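Local coordinates for adenylyltransferase thiF (Escherichia coli, PDB 1ZFN), which catalyses the ATP-dependent adenylation of the C-terminal glycine carboxyl group of the sulfur carrier protein ThiS, a step in thiamine diphosphate biosynthesis, at residues N69-I74 with A189-P194; D63-S68 with R83-V88; G158-L163 with T201-E206; V33-L38 with G55-A60. All coordinates share one frame; numbering follows the deposited sequence.

Interaction 1: N69-I74 with A189-P194; sequences NLQRQI and AGVVGP. With ATP (adenosine-5'-triphosphate), chain F.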
# COMPACT_ATOMS: atom_id res chain seq x y z
N ASN A 69 -2.29 4.82 -15.75
CA ASN A 69 -1.47 4.49 -14.59
C ASN A 69 -2.04 5.12 -13.33
O ASN A 69 -2.07 4.51 -12.27
CB ASN A 69 -0.03 4.98 -14.79
CG ASN A 69 0.67 4.30 -15.94
OD1 ASN A 69 0.42 3.13 -16.24
ND2 ASN A 69 1.58 5.02 -16.59
N LEU A 70 -2.52 6.35 -13.48
CA LEU A 70 -3.06 7.12 -12.38
C LEU A 70 -4.19 6.47 -11.58
O LEU A 70 -4.84 7.13 -10.77
CB LEU A 70 -3.52 8.48 -12.89
CG LEU A 70 -2.45 9.25 -13.67
CD1 LEU A 70 -3.05 10.55 -14.16
CD2 LEU A 70 -1.23 9.52 -12.78
N GLN A 71 -4.44 5.19 -11.79
CA GLN A 71 -5.48 4.55 -11.01
C GLN A 71 -4.85 3.75 -9.88
O GLN A 71 -5.55 3.33 -8.95
CB GLN A 71 -6.34 3.62 -11.87
CG GLN A 71 -5.65 2.33 -12.31
CD GLN A 71 -6.22 1.10 -11.61
OE1 GLN A 71 -7.36 1.11 -11.17
NE2 GLN A 71 -5.43 0.05 -11.54
N ARG A 72 -3.53 3.55 -9.94
CA ARG A 72 -2.88 2.75 -8.91
C ARG A 72 -1.40 3.09 -8.64
O ARG A 72 -0.82 2.62 -7.64
CB ARG A 72 -3.00 1.28 -9.29
CG ARG A 72 -2.00 0.85 -10.35
CD ARG A 72 -2.39 -0.43 -11.01
NE ARG A 72 -2.52 -0.20 -12.44
CZ ARG A 72 -1.65 -0.64 -13.34
NH1 ARG A 72 -0.59 -1.36 -12.96
NH2 ARG A 72 -1.82 -0.32 -14.62
N GLN A 73 -0.79 3.86 -9.53
CA GLN A 73 0.60 4.23 -9.34
C GLN A 73 0.58 5.57 -8.62
O GLN A 73 0.84 6.62 -9.20
CB GLN A 73 1.29 4.31 -10.69
CG GLN A 73 0.87 3.17 -11.60
CD GLN A 73 1.84 2.89 -12.73
OE1 GLN A 73 2.50 3.79 -13.23
NE2 GLN A 73 1.92 1.63 -13.14
N ILE A 74 0.24 5.49 -7.34
CA ILE A 74 0.10 6.62 -6.43
C ILE A 74 1.17 7.70 -6.37
O ILE A 74 0.91 8.80 -5.89
CB ILE A 74 -0.10 6.10 -5.01
CG1 ILE A 74 1.02 5.12 -4.68
CG2 ILE A 74 -1.47 5.44 -4.90
CD1 ILE A 74 1.10 4.72 -3.24
N ALA A 189 -7.00 -8.53 -17.68
CA ALA A 189 -7.76 -7.52 -18.37
C ALA A 189 -7.40 -6.20 -17.68
O ALA A 189 -7.62 -5.12 -18.21
CB ALA A 189 -9.23 -7.81 -18.22
N GLY A 190 -6.82 -6.34 -16.49
CA GLY A 190 -6.40 -5.20 -15.69
C GLY A 190 -6.02 -5.63 -14.28
O GLY A 190 -5.65 -6.79 -14.06
N VAL A 191 -6.11 -4.72 -13.32
CA VAL A 191 -5.74 -5.04 -11.94
C VAL A 191 -6.36 -4.04 -10.97
O VAL A 191 -6.56 -2.87 -11.32
CB VAL A 191 -4.19 -5.04 -11.76
CG1 VAL A 191 -3.64 -3.62 -11.95
CG2 VAL A 191 -3.83 -5.62 -10.40
N VAL A 192 -6.66 -4.51 -9.76
CA VAL A 192 -7.26 -3.68 -8.70
C VAL A 192 -6.19 -2.88 -7.95
O VAL A 192 -5.24 -3.47 -7.41
CB VAL A 192 -8.01 -4.54 -7.67
CG1 VAL A 192 -8.59 -3.66 -6.58
CG2 VAL A 192 -9.10 -5.34 -8.36
N GLY A 193 -6.34 -1.56 -7.92
CA GLY A 193 -5.38 -0.69 -7.25
C GLY A 193 -4.89 -1.16 -5.88
O GLY A 193 -3.71 -1.47 -5.72
N PRO A 194 -5.77 -1.20 -4.88
CA PRO A 194 -5.35 -1.64 -3.56
C PRO A 194 -4.66 -3.01 -3.54
O PRO A 194 -3.75 -3.24 -2.74
CB PRO A 194 -6.65 -1.62 -2.77
CG PRO A 194 -7.31 -0.43 -3.33
CD PRO A 194 -7.11 -0.60 -4.82
PG ATP F . -0.03 -1.41 -17.47
O1G ATP F . 0.59 -1.76 -18.70
O2G ATP F . -1.09 -0.25 -17.39
O3G ATP F . -0.45 -2.77 -17.02
PB ATP F . 2.60 -0.84 -16.42
O1B ATP F . 3.44 -1.97 -16.90
O2B ATP F . 3.29 0.46 -16.21
O3B ATP F . 1.02 -0.90 -16.39
PA ATP F . 3.01 -2.27 -13.93
O1A ATP F . 2.85 -1.86 -12.60
O2A ATP F . 2.75 -3.74 -14.31
O3A ATP F . 2.39 -1.07 -14.81
O5' ATP F . 4.47 -1.94 -14.39
C5' ATP F . 5.61 -2.12 -13.68
C4' ATP F . 6.78 -1.28 -14.23
O4' ATP F . 8.02 -1.84 -14.49
C3' ATP F . 6.44 -0.34 -15.48
O3' ATP F . 6.39 1.04 -15.21
C2' ATP F . 7.37 -0.98 -16.46
O2' ATP F . 7.67 0.01 -17.40
C1' ATP F . 8.55 -1.36 -15.68
N9 ATP F . 9.43 -2.41 -16.22
C8 ATP F . 9.11 -3.62 -16.79
N7 ATP F . 10.23 -4.29 -17.13
C5 ATP F . 11.28 -3.51 -16.78
C6 ATP F . 12.70 -3.69 -16.89
N6 ATP F . 13.31 -4.76 -17.37
N1 ATP F . 13.52 -2.67 -16.42
C2 ATP F . 13.00 -1.50 -15.85
N3 ATP F . 11.63 -1.35 -15.75
C4 ATP F . 10.78 -2.33 -16.21
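The guanidinium of Arg72 has Val191 over one face and the gamma-phosphate of ATP at its edge, with PG in the guanidinium plane. The cover is the CG1 methyl of Val191, 3.6 Å from both CD and NE of Arg72, and the two side chains cross at about a right angle. The other flat group is the Gln71 amide, whose chain bends at chi2 (109°) to reach the segment 189-194; the carbonyl O of Val191 lies out of the amide plane, tilted from it. This is the triphosphate end of the nucleotide pocket of a Rossmann-type adenylating enzyme of the HesA/MoeB/ThiF family, in which Arg72 is an ATP-binding residue. Its NH2 gives two weak bonds, to O2G of ATP at 2.9 Å and to O3B at 3.4 Å, so one nitrogen spans the terminal phosphate and the bridging oxygen. A bend at chi3 (122°) turns the end of the chain toward the phosphates, while CB rests on the backbone of Gly193, 3.7 Å from its CA.

Beyond Arg72, Gln73 brings NE2 within 3.2 Å of O3A of ATP, and its OE1 is hydrogen-bonded to Lys85. All four residues that touch are buried, and Arg13 of the second subunit packs on Arg72, placing the contact at the dimer interface. Arg72, against Val191 and Gly193, joins the loop 69-74 to the start of helix 193-211, where Val192 is the N-cap residue. The polar link between the two segments is a single bond from NE2 of Gln71 to the carbonyl O of Val191, 3.1 Å long, with the donor tilted 33° from the carbonyl plane.

Interaction 2: D63-S68 with R83-V88; sequences DDVHLS and RPKSQV. With ATP (adenosine-5'-triphosphate), chain F.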
# COMPACT_ATOMS: atom_id res chain seq x y z
N ASP A 63 9.75 3.31 -18.87
CA ASP A 63 8.46 3.82 -19.34
C ASP A 63 8.17 5.28 -18.96
O ASP A 63 8.88 5.88 -18.15
CB ASP A 63 7.34 2.93 -18.79
CG ASP A 63 6.16 2.79 -19.74
OD1 ASP A 63 5.89 3.74 -20.51
OD2 ASP A 63 5.50 1.74 -19.71
N ASP A 64 7.12 5.84 -19.56
CA ASP A 64 6.67 7.20 -19.28
C ASP A 64 5.38 7.09 -18.47
O ASP A 64 4.84 6.01 -18.31
CB ASP A 64 6.39 7.96 -20.58
CG ASP A 64 7.65 8.41 -21.29
OD1 ASP A 64 8.46 9.12 -20.67
OD2 ASP A 64 7.83 8.05 -22.47
N VAL A 65 4.89 8.21 -17.95
CA VAL A 65 3.67 8.18 -17.17
C VAL A 65 2.46 8.30 -18.11
O VAL A 65 2.31 9.29 -18.84
CB VAL A 65 3.64 9.34 -16.15
CG1 VAL A 65 2.32 9.34 -15.37
CG2 VAL A 65 4.80 9.20 -15.20
N HIS A 66 1.61 7.28 -18.10
CA HIS A 66 0.42 7.26 -18.94
C HIS A 66 -0.80 7.46 -18.06
O HIS A 66 -0.79 7.12 -16.88
CB HIS A 66 0.31 5.94 -19.68
CG HIS A 66 1.55 5.58 -20.43
ND1 HIS A 66 2.07 6.36 -21.45
CD2 HIS A 66 2.40 4.53 -20.30
CE1 HIS A 66 3.17 5.80 -21.90
NE2 HIS A 66 3.40 4.69 -21.22
N LEU A 67 -1.86 8.00 -18.64
CA LEU A 67 -3.08 8.26 -17.91
C LEU A 67 -3.67 7.06 -17.17
O LEU A 67 -4.11 7.18 -16.04
CB LEU A 67 -4.13 8.85 -18.85
CG LEU A 67 -5.52 9.05 -18.25
CD1 LEU A 67 -5.48 10.02 -17.07
CD2 LEU A 67 -6.45 9.56 -19.35
N SER A 68 -3.68 5.89 -17.81
CA SER A 68 -4.25 4.70 -17.18
C SER A 68 -3.50 4.29 -15.92
O SER A 68 -4.00 3.51 -15.11
CB SER A 68 -4.27 3.52 -18.16
OG SER A 68 -2.98 3.01 -18.43
N ARG A 83 5.84 12.39 -18.98
CA ARG A 83 7.16 12.65 -18.43
C ARG A 83 7.66 11.27 -18.03
O ARG A 83 6.87 10.44 -17.61
CB ARG A 83 7.07 13.55 -17.21
CG ARG A 83 6.43 14.90 -17.47
CD ARG A 83 6.83 15.86 -16.36
NE ARG A 83 8.28 15.86 -16.24
CZ ARG A 83 8.95 15.93 -15.08
NH1 ARG A 83 8.30 16.01 -13.93
NH2 ARG A 83 10.28 15.87 -15.10
N PRO A 84 8.96 11.00 -18.16
CA PRO A 84 9.46 9.67 -17.78
C PRO A 84 9.27 9.31 -16.30
O PRO A 84 9.48 10.13 -15.40
CB PRO A 84 10.92 9.71 -18.22
CG PRO A 84 11.26 11.14 -18.19
CD PRO A 84 10.04 11.84 -18.70
N LYS A 85 8.87 8.07 -16.07
CA LYS A 85 8.61 7.56 -14.74
C LYS A 85 9.74 7.72 -13.74
O LYS A 85 9.53 8.24 -12.65
CB LYS A 85 8.19 6.09 -14.83
CG LYS A 85 6.80 5.89 -15.41
CD LYS A 85 6.36 4.43 -15.34
CE LYS A 85 4.88 4.28 -15.69
NZ LYS A 85 4.32 2.94 -15.37
N SER A 86 10.94 7.26 -14.10
CA SER A 86 12.09 7.36 -13.21
C SER A 86 12.34 8.81 -12.80
O SER A 86 12.53 9.10 -11.62
CB SER A 86 13.34 6.80 -13.89
OG SER A 86 13.63 7.55 -15.05
N GLN A 87 12.35 9.71 -13.77
CA GLN A 87 12.54 11.12 -13.46
C GLN A 87 11.48 11.60 -12.48
O GLN A 87 11.80 12.00 -11.37
CB GLN A 87 12.50 11.96 -14.74
CG GLN A 87 13.75 11.79 -15.60
CD GLN A 87 13.74 12.64 -16.86
OE1 GLN A 87 13.07 13.69 -16.93
NE2 GLN A 87 14.50 12.20 -17.87
N VAL A 88 10.22 11.53 -12.89
CA VAL A 88 9.12 11.97 -12.03
C VAL A 88 9.21 11.34 -10.65
O VAL A 88 9.01 12.02 -9.64
CB VAL A 88 7.74 11.63 -12.64
CG1 VAL A 88 6.62 12.17 -11.74
CG2 VAL A 88 7.63 12.24 -14.05
PG ATP F . -0.03 -1.41 -17.47
O1G ATP F . 0.59 -1.76 -18.70
O2G ATP F . -1.09 -0.25 -17.39
O3G ATP F . -0.45 -2.77 -17.02
PB ATP F . 2.60 -0.84 -16.42
O1B ATP F . 3.44 -1.97 -16.90
O2B ATP F . 3.29 0.46 -16.21
O3B ATP F . 1.02 -0.90 -16.39
PA ATP F . 3.01 -2.27 -13.93
O1A ATP F . 2.85 -1.86 -12.60
O2A ATP F . 2.75 -3.74 -14.31
O3A ATP F . 2.39 -1.07 -14.81
O5' ATP F . 4.47 -1.94 -14.39
C5' ATP F . 5.61 -2.12 -13.68
C4' ATP F . 6.78 -1.28 -14.23
O4' ATP F . 8.02 -1.84 -14.49
C3' ATP F . 6.44 -0.34 -15.48
O3' ATP F . 6.39 1.04 -15.21
C2' ATP F . 7.37 -0.98 -16.46
O2' ATP F . 7.67 0.01 -17.40
C1' ATP F . 8.55 -1.36 -15.68
N9 ATP F . 9.43 -2.41 -16.22
C8 ATP F . 9.11 -3.62 -16.79
N7 ATP F . 10.23 -4.29 -17.13
C5 ATP F . 11.28 -3.51 -16.78
C6 ATP F . 12.70 -3.69 -16.89
N6 ATP F . 13.31 -4.76 -17.37
N1 ATP F . 13.52 -2.67 -16.42
C2 ATP F . 13.00 -1.50 -15.85
N3 ATP F . 11.63 -1.35 -15.75
C4 ATP F . 10.78 -2.33 -16.21
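Lys85 runs from the first turn of helix 85-96 along the backbone of Asp63 and Asp64 to the ATP. CB lies beside the carbonyl O of Asp63, and CG is about equally near that oxygen and O of Asp64; the Val65 side chain crosses obliquely, its CG2 3.9 Å from CG of Lys85. CD meets both CB of Asp63 and O3' of the ribose. CE approaches O of Asp64 to 3.1 Å, and NZ reaches both O3' and O2B of ATP: the bond to O3' is 2.8 Å, the one to O2B equally long but weak. Beyond CG every torsion is close to 180°, and this full extension lets the amine span ribose and beta-phosphate.

Two backbone bonds join the segments, the first of them at the root of Lys85. N of Lys85 donates to O of Asp63, and N of Val65 donates to O of Arg83 at 3.0 Å, so the backbones bridge at Asp64 and Pro84. Asp63 is itself held by its neighbours: OD1 receives N of Asp64 on its anti side and NE2 of His66, 2.8 Å away, on its syn side. OD2 of Asp63 lies 4.7 Å from NZ of Lys85, near enough to add probable electrostatic attraction.

Pro84 is the N-cap residue of helix 85-96. The contact therefore ties the loop that leaves strand 56-60 to the beginning of the helix that follows it.

Interaction 3: G158-L163 with T201-E206; sequences GQLMVL and TLQALE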
# COMPACT_ATOMS: atom_id res chain seq x y z
N GLY A 158 -2.58 -11.22 -5.76
CA GLY A 158 -1.22 -10.77 -5.62
C GLY A 158 -0.31 -11.89 -5.16
O GLY A 158 -0.75 -12.83 -4.49
N GLN A 159 0.96 -11.76 -5.50
CA GLN A 159 1.95 -12.77 -5.16
C GLN A 159 3.26 -12.11 -4.70
O GLN A 159 3.77 -11.18 -5.33
CB GLN A 159 2.18 -13.60 -6.42
CG GLN A 159 2.69 -14.99 -6.21
CD GLN A 159 2.46 -15.84 -7.44
OE1 GLN A 159 1.32 -16.20 -7.75
NE2 GLN A 159 3.54 -16.17 -8.15
N LEU A 160 3.80 -12.60 -3.58
CA LEU A 160 5.04 -12.08 -3.03
C LEU A 160 5.99 -13.21 -2.65
O LEU A 160 5.55 -14.30 -2.27
CB LEU A 160 4.75 -11.22 -1.79
CG LEU A 160 5.93 -10.64 -1.01
CD1 LEU A 160 6.93 -9.98 -1.94
CD2 LEU A 160 5.41 -9.64 0.01
N MET A 161 7.29 -12.95 -2.73
CA MET A 161 8.27 -13.97 -2.41
C MET A 161 9.62 -13.35 -2.05
O MET A 161 10.10 -12.45 -2.75
CB MET A 161 8.38 -14.88 -3.63
CG MET A 161 9.05 -16.21 -3.42
SD MET A 161 8.79 -17.21 -4.92
CE MET A 161 9.37 -16.08 -6.19
N VAL A 162 10.22 -13.82 -0.96
CA VAL A 162 11.52 -13.32 -0.51
C VAL A 162 12.58 -14.41 -0.63
O VAL A 162 12.49 -15.47 -0.00
CB VAL A 162 11.47 -12.84 0.97
CG1 VAL A 162 12.77 -12.17 1.32
CG2 VAL A 162 10.31 -11.89 1.18
N LEU A 163 13.60 -14.14 -1.44
CA LEU A 163 14.66 -15.12 -1.66
C LEU A 163 16.01 -14.57 -1.17
O LEU A 163 16.53 -13.60 -1.73
CB LEU A 163 14.72 -15.45 -3.15
CG LEU A 163 13.33 -15.75 -3.73
CD1 LEU A 163 13.41 -15.88 -5.23
CD2 LEU A 163 12.77 -17.02 -3.10
N THR A 201 3.76 -2.45 -1.22
CA THR A 201 3.97 -1.99 0.13
C THR A 201 4.60 -3.11 0.96
O THR A 201 5.49 -2.86 1.78
CB THR A 201 2.65 -1.53 0.75
OG1 THR A 201 2.34 -0.22 0.26
CG2 THR A 201 2.72 -1.53 2.28
N LEU A 202 4.16 -4.35 0.74
CA LEU A 202 4.75 -5.46 1.47
C LEU A 202 6.18 -5.69 1.03
O LEU A 202 7.01 -6.12 1.82
CB LEU A 202 3.94 -6.74 1.29
CG LEU A 202 2.70 -6.86 2.17
CD1 LEU A 202 2.07 -8.22 1.94
CD2 LEU A 202 3.06 -6.68 3.64
N GLN A 203 6.51 -5.41 -0.23
CA GLN A 203 7.89 -5.61 -0.66
C GLN A 203 8.78 -4.68 0.17
O GLN A 203 9.92 -5.02 0.49
CB GLN A 203 8.08 -5.30 -2.14
CG GLN A 203 7.34 -6.21 -3.11
CD GLN A 203 7.68 -5.88 -4.54
OE1 GLN A 203 8.65 -6.39 -5.10
NE2 GLN A 203 6.91 -4.99 -5.14
N ALA A 204 8.25 -3.51 0.50
CA ALA A 204 8.97 -2.51 1.29
C ALA A 204 9.17 -3.00 2.72
O ALA A 204 10.27 -2.92 3.26
CB ALA A 204 8.22 -1.21 1.28
N LEU A 205 8.10 -3.49 3.34
CA LEU A 205 8.21 -4.00 4.70
C LEU A 205 9.31 -5.04 4.75
O LEU A 205 10.19 -4.96 5.60
CB LEU A 205 6.89 -4.64 5.18
CG LEU A 205 6.99 -5.41 6.52
CD1 LEU A 205 7.53 -4.48 7.58
CD2 LEU A 205 5.63 -5.94 6.96
N GLU A 206 9.28 -6.00 3.84
CA GLU A 206 10.29 -7.05 3.81
C GLU A 206 11.70 -6.54 3.56
O GLU A 206 12.66 -7.12 4.05
CB GLU A 206 9.94 -8.12 2.76
CG GLU A 206 8.61 -8.80 3.00
CD GLU A 206 8.52 -9.48 4.35
OE1 GLU A 206 7.40 -9.52 4.92
OE2 GLU A 206 9.55 -9.99 4.85
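Leu160 and Leu202 meet because their first torsions aim them into the same layer: CG of Leu160 stands opposite its own backbone N (chi1 177°), sending both methyls out from the strand, while CG of Leu202 lies beside its backbone N (chi1 -81°). This is helix-on-sheet packing in the alpha/beta core of the ThiF fold, with helix 193-211 lying over strand 157-163 of the central mixed sheet. The short segments run nearly parallel, at 17°, with their axes 9.5 Å apart.

Leu160 carries the centre of the contact with its two methyls divided between neighbours. CD2 presses on CB of Leu202 at 3.5 Å, with CD1 of Leu202 slightly farther off, and CD1 of Leu160 lies 4.0 Å from CG of Gln203. Leu202 also packs on Val198 of the second subunit, so this helix lies between the sheet and the dimer partner.

Beyond CG the Glu206 chain bends, turning the carboxylate aside to polar partners elsewhere: Ser229 of the second subunit, which hydrogen-bonds OE1, and salt bridges with Lys209 and Arg222. CB and CG, placed before the bend, face Val162. A buried acid is thus paired at its tip and packed along its stem. Toward the C-terminal end of the strand segment, two residues beyond Leu160 and on the same face, CG2 of Val162 lies 4.0 Å from CG of Glu206.

Interaction 4: V33-L38 with G55-A60; sequences VLIIGL and GTLVLA. With ATP (adenosine-5'-triphosphate), chain F.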
# COMPACT_ATOMS: atom_id res chain seq x y z
N VAL A 33 19.04 0.33 -1.92
CA VAL A 33 17.99 -0.52 -2.46
C VAL A 33 17.73 -0.23 -3.93
O VAL A 33 17.51 0.92 -4.33
CB VAL A 33 16.68 -0.33 -1.68
CG1 VAL A 33 15.57 -1.13 -2.33
CG2 VAL A 33 16.87 -0.77 -0.22
N LEU A 34 17.77 -1.29 -4.74
CA LEU A 34 17.50 -1.18 -6.17
C LEU A 34 16.05 -1.59 -6.42
O LEU A 34 15.62 -2.67 -6.04
CB LEU A 34 18.42 -2.11 -6.97
CG LEU A 34 18.06 -2.28 -8.44
CD1 LEU A 34 18.02 -0.93 -9.13
CD2 LEU A 34 19.06 -3.19 -9.12
N ILE A 35 15.29 -0.70 -7.04
CA ILE A 35 13.89 -0.97 -7.34
C ILE A 35 13.71 -0.97 -8.86
O ILE A 35 13.65 0.09 -9.48
CB ILE A 35 12.96 0.13 -6.72
CG1 ILE A 35 13.24 0.28 -5.22
CG2 ILE A 35 11.51 -0.24 -6.95
CD1 ILE A 35 12.45 1.40 -4.57
N ILE A 36 13.66 -2.16 -9.46
CA ILE A 36 13.48 -2.26 -10.91
C ILE A 36 11.97 -2.21 -11.21
O ILE A 36 11.23 -3.14 -10.88
CB ILE A 36 14.04 -3.60 -11.52
CG1 ILE A 36 15.36 -4.02 -10.88
CG2 ILE A 36 14.31 -3.41 -12.99
CD1 ILE A 36 15.20 -4.65 -9.53
N GLY A 37 11.52 -1.13 -11.83
CA GLY A 37 10.11 -1.01 -12.15
C GLY A 37 9.39 -0.04 -11.24
O GLY A 37 9.39 -0.22 -10.02
N LEU A 38 8.77 0.99 -11.81
CA LEU A 38 8.08 1.99 -11.00
C LEU A 38 6.60 2.12 -11.36
O LEU A 38 6.08 3.21 -11.62
CB LEU A 38 8.81 3.34 -11.13
CG LEU A 38 10.31 3.33 -10.78
CD1 LEU A 38 10.93 4.68 -11.14
CD2 LEU A 38 10.51 3.01 -9.30
N GLY A 55 19.12 4.96 2.99
CA GLY A 55 20.20 5.81 2.54
C GLY A 55 20.20 6.09 1.05
O GLY A 55 20.11 7.25 0.65
N THR A 56 20.31 5.04 0.25
CA THR A 56 20.34 5.18 -1.20
C THR A 56 19.25 4.33 -1.87
O THR A 56 19.04 3.18 -1.50
CB THR A 56 21.69 4.72 -1.77
OG1 THR A 56 22.70 4.86 -0.77
CG2 THR A 56 22.06 5.55 -2.99
N LEU A 57 18.59 4.92 -2.86
CA LEU A 57 17.54 4.25 -3.63
C LEU A 57 17.77 4.44 -5.12
O LEU A 57 17.80 5.57 -5.62
CB LEU A 57 16.16 4.81 -3.28
CG LEU A 57 15.57 4.32 -1.97
CD1 LEU A 57 14.28 5.08 -1.65
CD2 LEU A 57 15.34 2.83 -2.07
N VAL A 58 17.93 3.33 -5.83
CA VAL A 58 18.13 3.38 -7.27
C VAL A 58 16.79 2.99 -7.89
O VAL A 58 16.31 1.88 -7.71
CB VAL A 58 19.21 2.38 -7.73
CG1 VAL A 58 19.68 2.74 -9.13
CG2 VAL A 58 20.36 2.37 -6.75
N LEU A 59 16.18 3.92 -8.62
CA LEU A 59 14.90 3.67 -9.26
C LEU A 59 15.08 3.50 -10.78
O LEU A 59 15.48 4.45 -11.47
CB LEU A 59 13.95 4.83 -8.97
CG LEU A 59 13.94 5.37 -7.53
CD1 LEU A 59 13.02 6.58 -7.47
CD2 LEU A 59 13.50 4.29 -6.54
N ALA A 60 14.80 2.30 -11.27
CA ALA A 60 14.94 1.99 -12.70
C ALA A 60 13.62 1.77 -13.42
O ALA A 60 12.81 0.94 -13.01
CB ALA A 60 15.84 0.76 -12.87
PG ATP F . -0.03 -1.41 -17.47
O1G ATP F . 0.59 -1.76 -18.70
O2G ATP F . -1.09 -0.25 -17.39
O3G ATP F . -0.45 -2.77 -17.02
PB ATP F . 2.60 -0.84 -16.42
O1B ATP F . 3.44 -1.97 -16.90
O2B ATP F . 3.29 0.46 -16.21
O3B ATP F . 1.02 -0.90 -16.39
PA ATP F . 3.01 -2.27 -13.93
O1A ATP F . 2.85 -1.86 -12.60
O2A ATP F . 2.75 -3.74 -14.31
O3A ATP F . 2.39 -1.07 -14.81
O5' ATP F . 4.47 -1.94 -14.39
C5' ATP F . 5.61 -2.12 -13.68
C4' ATP F . 6.78 -1.28 -14.23
O4' ATP F . 8.02 -1.84 -14.49
C3' ATP F . 6.44 -0.34 -15.48
O3' ATP F . 6.39 1.04 -15.21
C2' ATP F . 7.37 -0.98 -16.46
O2' ATP F . 7.67 0.01 -17.40
C1' ATP F . 8.55 -1.36 -15.68
N9 ATP F . 9.43 -2.41 -16.22
C8 ATP F . 9.11 -3.62 -16.79
N7 ATP F . 10.23 -4.29 -17.13
C5 ATP F . 11.28 -3.51 -16.78
C6 ATP F . 12.70 -3.69 -16.89
N6 ATP F . 13.31 -4.76 -17.37
N1 ATP F . 13.52 -2.67 -16.42
C2 ATP F . 13.00 -1.50 -15.85
N3 ATP F . 11.63 -1.35 -15.75
C4 ATP F . 10.78 -2.33 -16.21
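Val33 to Gly37 and Thr56 to Ala60 are zipped together by five backbone hydrogen bonds in the alternating pattern of parallel strands. N of Val33 donates to O of Thr56 and N of Val58 returns to O of Val33; then N of Ile35 donates to O of Val58 in a 2.9 Å bond, and N of Ala60 to O of Ile35. The last bond, N of Gly37 to O of Ala60 at 2.7 Å, extends the pairing one step past the end of strand 32-36. A CA-H...O contact from Leu57 to O of Val33 adds to the ladder.

Apolar contacts line both faces. On one, Val33 and Leu57 lie side by side, with CB of Val33 3.5 Å from CD2 of Leu57, and CD1 of Ile35 meets CD2 of Leu59 at 3.7 Å; helix 42-51 packs against this face through Ala46 and Leu49. On the other, CD1 of Leu34 reaches CB of Val58 at 3.8 Å, and Ile36 pairs with Ala60. Past the strand, Leu38 crosses Leu59 at about a right angle, its CD1 against CB of Leu59.

Contacts with the nucleotide gather at the C-terminal ends. CG2 of Ile36 lies 3.6 Å from N1 of the adenine, and CA of Gly37 is 3.2 Å from O4' of the ribose. With helix 42-51 between them, the strands form the beta-alpha-beta unit of a Rossmann fold, and Gly37 fits the first glycine of a Rossmann-type GxGxxG turn, in which N of Gly40 is hydrogen-bonded to ATP.

From the N terminus, interaction 4 comes first: it closes the beta-alpha-beta crossover between strands 32-36 and 56-60. The chain leaving the second strand enters the loop that interaction 2 folds back onto the start of helix 85-96. Interaction 1 begins inside that loop, at 69-74, and ends at 189-194, so it crosses interaction 2; the two touch through Gln73 and Lys85, and both reach ATP. Interaction 3 starts within the long span closed by interaction 1 and ends beyond it, so these also cross, sharing helix 193-211. Interactions 3 and 4 reach the same central sheet in different places, while interactions 1, 2 and 4 all touch the nucleotide.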